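Local structure of chemotactic transducer PctC (Pseudomonas aeruginosa, 5LTV) at residues H58-L63 against D131-T136. The protein probably serves as a chemotaxis receptor for amino acids and related compounds, binding gamma-amino-butanoic acid through its Cache-type ligand-binding domain. Residues are numbered along the deposited sequence; the frame is centred on the assembly and turned at random.
Sequences HLVEGL and DRLIVT
L133 reaches across to V60 and E61 on helix 34-68. Its CB points at the helix. CB and CG stand back, both 4.4 Å from E61 OE1, and the two methyls make the close contacts. CG lies anti to the backbone N (chi1 -175°), which carries the branch out from the chain towards the helix. CD1 goes to V60 and meets its CG1 at 3.8 Å. The two side chains cross at about a right angle. CD2 goes to E61 instead. It lies 3.5 Å from E61 OE1, a methyl against a carboxylate oxygen. E61 starts off beside the gap rather than into it. Its CG lies anti to the carbonyl carbon, the chain bends at chi2 (148°), and its end comes nearer the leucine.

The arrangement belongs to a double Cache domain: two five-stranded antiparallel sheets, each in the order 2-1-5-4-3, with one long N-terminal helix running along both. L133 comes just before strand 134-140, an outer strand of the ligand-binding module's sheet. The same strand continues to F139 of the gamma-amino-butanoic acid pocket. V60 itself is about 12 Å from the ligand, so the contact is helix-to-sheet packing outside the pocket. L153 of the adjacent strand 147-157 touches both V60 and L133. V60 is buried and also packs on F91.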
ATOM      1  N   HIS A  58     -10.103   0.643  -5.077  1.00 23.90           N
ATOM      2  CA  HIS A  58     -11.533   0.695  -5.307  1.00 24.61           C
ATOM      3  C   HIS A  58     -12.279  -0.081  -4.236  1.00 25.56           C
ATOM      4  O   HIS A  58     -13.342   0.350  -3.769  1.00 21.90           O
ATOM      5  CB  HIS A  58     -11.856   0.142  -6.702  1.00 27.42           C
ATOM      6  CG  HIS A  58     -11.240   0.934  -7.816  1.00 31.09           C
ATOM      7  ND1 HIS A  58     -11.039   0.418  -9.079  1.00 31.97           N
ATOM      8  CD2 HIS A  58     -10.787   2.215  -7.854  1.00 31.13           C
ATOM      9  CE1 HIS A  58     -10.478   1.342  -9.842  1.00 34.33           C
ATOM     10  NE2 HIS A  58     -10.307   2.437  -9.120  1.00 33.44           N
ATOM     11  N   LEU A  59     -11.736  -1.238  -3.843  1.00 21.60           N
ATOM     12  CA  LEU A  59     -12.406  -2.049  -2.832  1.00 27.88           C
ATOM     13  C   LEU A  59     -12.448  -1.312  -1.508  1.00 26.32           C
ATOM     14  O   LEU A  59     -13.454  -1.364  -0.793  1.00 28.79           O
ATOM     15  CB  LEU A  59     -11.717  -3.422  -2.689  1.00 26.99           C
ATOM     16  CG  LEU A  59     -12.007  -4.377  -3.865  1.00 28.83           C
ATOM     17  CD1 LEU A  59     -11.061  -5.601  -3.859  1.00 26.28           C
ATOM     18  CD2 LEU A  59     -13.490  -4.812  -3.882  1.00 28.26           C
ATOM     19  N   VAL A  60     -11.367  -0.588  -1.184  1.00 28.44           N
ATOM     20  CA  VAL A  60     -11.310   0.158   0.076  1.00 26.83           C
ATOM     21  C   VAL A  60     -12.253   1.353   0.018  1.00 27.59           C
ATOM     22  O   VAL A  60     -13.012   1.625   0.971  1.00 29.52           O
ATOM     23  CB  VAL A  60      -9.849   0.560   0.380  1.00 29.00           C
ATOM     24  CG1 VAL A  60      -9.762   1.484   1.554  1.00 26.20           C
ATOM     25  CG2 VAL A  60      -9.022  -0.715   0.661  1.00 27.97           C
ATOM     26  N   GLU A  61     -12.293   2.019  -1.138  1.00 22.50           N
ATOM     27  CA  GLU A  61     -13.289   3.048  -1.355  1.00 23.57           C
ATOM     28  C   GLU A  61     -14.693   2.491  -1.177  1.00 25.53           C
ATOM     29  O   GLU A  61     -15.565   3.157  -0.592  1.00 23.06           O
ATOM     30  CB  GLU A  61     -13.145   3.660  -2.753  1.00 25.07           C
ATOM     31  CG  GLU A  61     -12.119   4.742  -2.826  1.00 34.38           C
ATOM     32  CD  GLU A  61     -11.392   4.840  -4.171  1.00 45.95           C
ATOM     33  OE1 GLU A  61     -10.351   5.539  -4.237  1.00 50.29           O
ATOM     34  OE2 GLU A  61     -11.847   4.250  -5.182  1.00 46.76           O
ATOM     35  N   GLY A  62     -14.948   1.288  -1.699  1.00 21.99           N
ATOM     36  CA  GLY A  62     -16.305   0.763  -1.603  1.00 21.77           C
ATOM     37  C   GLY A  62     -16.654   0.330  -0.194  1.00 27.80           C
ATOM     38  O   GLY A  62     -17.833   0.343   0.201  1.00 26.26           O
ATOM     39  N   LEU A  63     -15.633  -0.058   0.593  1.00 26.72           N
ATOM     40  CA  LEU A  63     -15.846  -0.422   1.988  1.00 22.83           C
ATOM     41  C   LEU A  63     -16.290   0.798   2.773  1.00 24.15           C
ATOM     42  O   LEU A  63     -17.223   0.734   3.569  1.00 28.52           O
ATOM     43  CB  LEU A  63     -14.561  -1.015   2.596  1.00 21.69           C
ATOM     44  CG  LEU A  63     -14.557  -1.265   4.125  1.00 22.35           C
ATOM     45  CD1 LEU A  63     -15.770  -2.051   4.582  1.00 20.94           C
ATOM     46  CD2 LEU A  63     -13.303  -2.063   4.560  1.00 23.97           C
ATOM     47  N   ASP A 131      -7.732  13.604   4.761  1.00 36.34           N
ATOM     48  CA  ASP A 131      -9.201  13.517   4.519  1.00 36.60           C
ATOM     49  C   ASP A 131      -9.555  12.867   3.180  1.00 35.65           C
ATOM     50  O   ASP A 131     -10.464  13.307   2.479  1.00 39.02           O
ATOM     51  CB  ASP A 131      -9.905  14.875   4.639  1.00 41.29           C
ATOM     52  CG  ASP A 131     -11.459  14.719   4.822  1.00 48.42           C
ATOM     53  OD1 ASP A 131     -11.877  13.847   5.617  1.00 47.16           O
ATOM     54  OD2 ASP A 131     -12.259  15.437   4.165  1.00 46.90           O
ATOM     55  N   ARG A 132      -8.880  11.772   2.850  1.00 32.90           N
ATOM     56  CA  ARG A 132      -9.079  11.094   1.576  1.00 33.63           C
ATOM     57  C   ARG A 132      -8.260   9.808   1.623  1.00 30.48           C
ATOM     58  O   ARG A 132      -7.441   9.605   2.529  1.00 30.84           O
ATOM     59  CB  ARG A 132      -8.672  11.980   0.375  1.00 35.84           C
ATOM     60  CG  ARG A 132      -7.172  12.222   0.287  1.00 36.95           C
ATOM     61  CD  ARG A 132      -6.785  13.403  -0.620  1.00 41.64           C
ATOM     62  NE  ARG A 132      -5.458  13.915  -0.261  1.00 45.42           N
ATOM     63  CZ  ARG A 132      -4.482  14.119  -1.134  1.00 47.78           C
ATOM     64  NH1 ARG A 132      -4.712  13.858  -2.404  1.00 50.32           N
ATOM     65  NH2 ARG A 132      -3.287  14.577  -0.746  1.00 49.81           N
ATOM     66  N   LEU A 133      -8.500   8.938   0.636  1.00 27.57           N
ATOM     67  CA  LEU A 133      -7.732   7.706   0.518  1.00 26.99           C
ATOM     68  C   LEU A 133      -6.243   8.037   0.435  1.00 26.99           C
ATOM     69  O   LEU A 133      -5.822   8.895  -0.344  1.00 29.70           O
ATOM     70  CB  LEU A 133      -8.181   6.917  -0.712  1.00 26.38           C
ATOM     71  CG  LEU A 133      -7.505   5.536  -0.836  1.00 33.55           C
ATOM     72  CD1 LEU A 133      -8.174   4.565   0.083  1.00 31.87           C
ATOM     73  CD2 LEU A 133      -7.504   4.990  -2.264  1.00 41.99           C
ATOM     74  N   ILE A 134      -5.449   7.374   1.257  1.00 28.37           N
ATOM     75  CA  ILE A 134      -4.001   7.396   1.113  1.00 28.41           C
ATOM     76  C   ILE A 134      -3.529   5.970   0.900  1.00 31.27           C
ATOM     77  O   ILE A 134      -4.229   5.002   1.219  1.00 31.41           O
ATOM     78  CB  ILE A 134      -3.288   7.976   2.335  1.00 30.17           C
ATOM     79  CG1 ILE A 134      -3.497   7.018   3.510  1.00 31.69           C
ATOM     80  CG2 ILE A 134      -3.715   9.422   2.583  1.00 27.59           C
ATOM     81  CD1 ILE A 134      -2.496   7.162   4.662  1.00 33.29           C
ATOM     82  N   VAL A 135      -2.321   5.845   0.359  1.00 30.41           N
ATOM     83  CA  VAL A 135      -1.599   4.589   0.342  1.00 31.21           C
ATOM     84  C   VAL A 135      -0.318   4.846   1.115  1.00 34.21           C
ATOM     85  O   VAL A 135       0.359   5.854   0.888  1.00 37.39           O
ATOM     86  CB  VAL A 135      -1.339   4.069  -1.085  1.00 35.93           C
ATOM     87  CG1 VAL A 135      -0.506   5.028  -1.874  1.00 39.61           C
ATOM     88  CG2 VAL A 135      -0.674   2.704  -1.046  1.00 35.44           C
ATOM     89  N   THR A 136      -0.066   4.015   2.110  1.00 28.65           N
ATOM     90  CA  THR A 136       1.045   4.204   3.019  1.00 29.26           C
ATOM     91  C   THR A 136       2.311   3.572   2.447  1.00 33.47           C
ATOM     92  O   THR A 136       2.270   2.685   1.581  1.00 32.19           O
ATOM     93  CB  THR A 136       0.734   3.563   4.380  1.00 26.04           C
ATOM     94  OG1 THR A 136       0.941   2.156   4.250  1.00 25.57           O
ATOM     95  CG2 THR A 136      -0.714   3.833   4.828  1.00 23.45           C
TER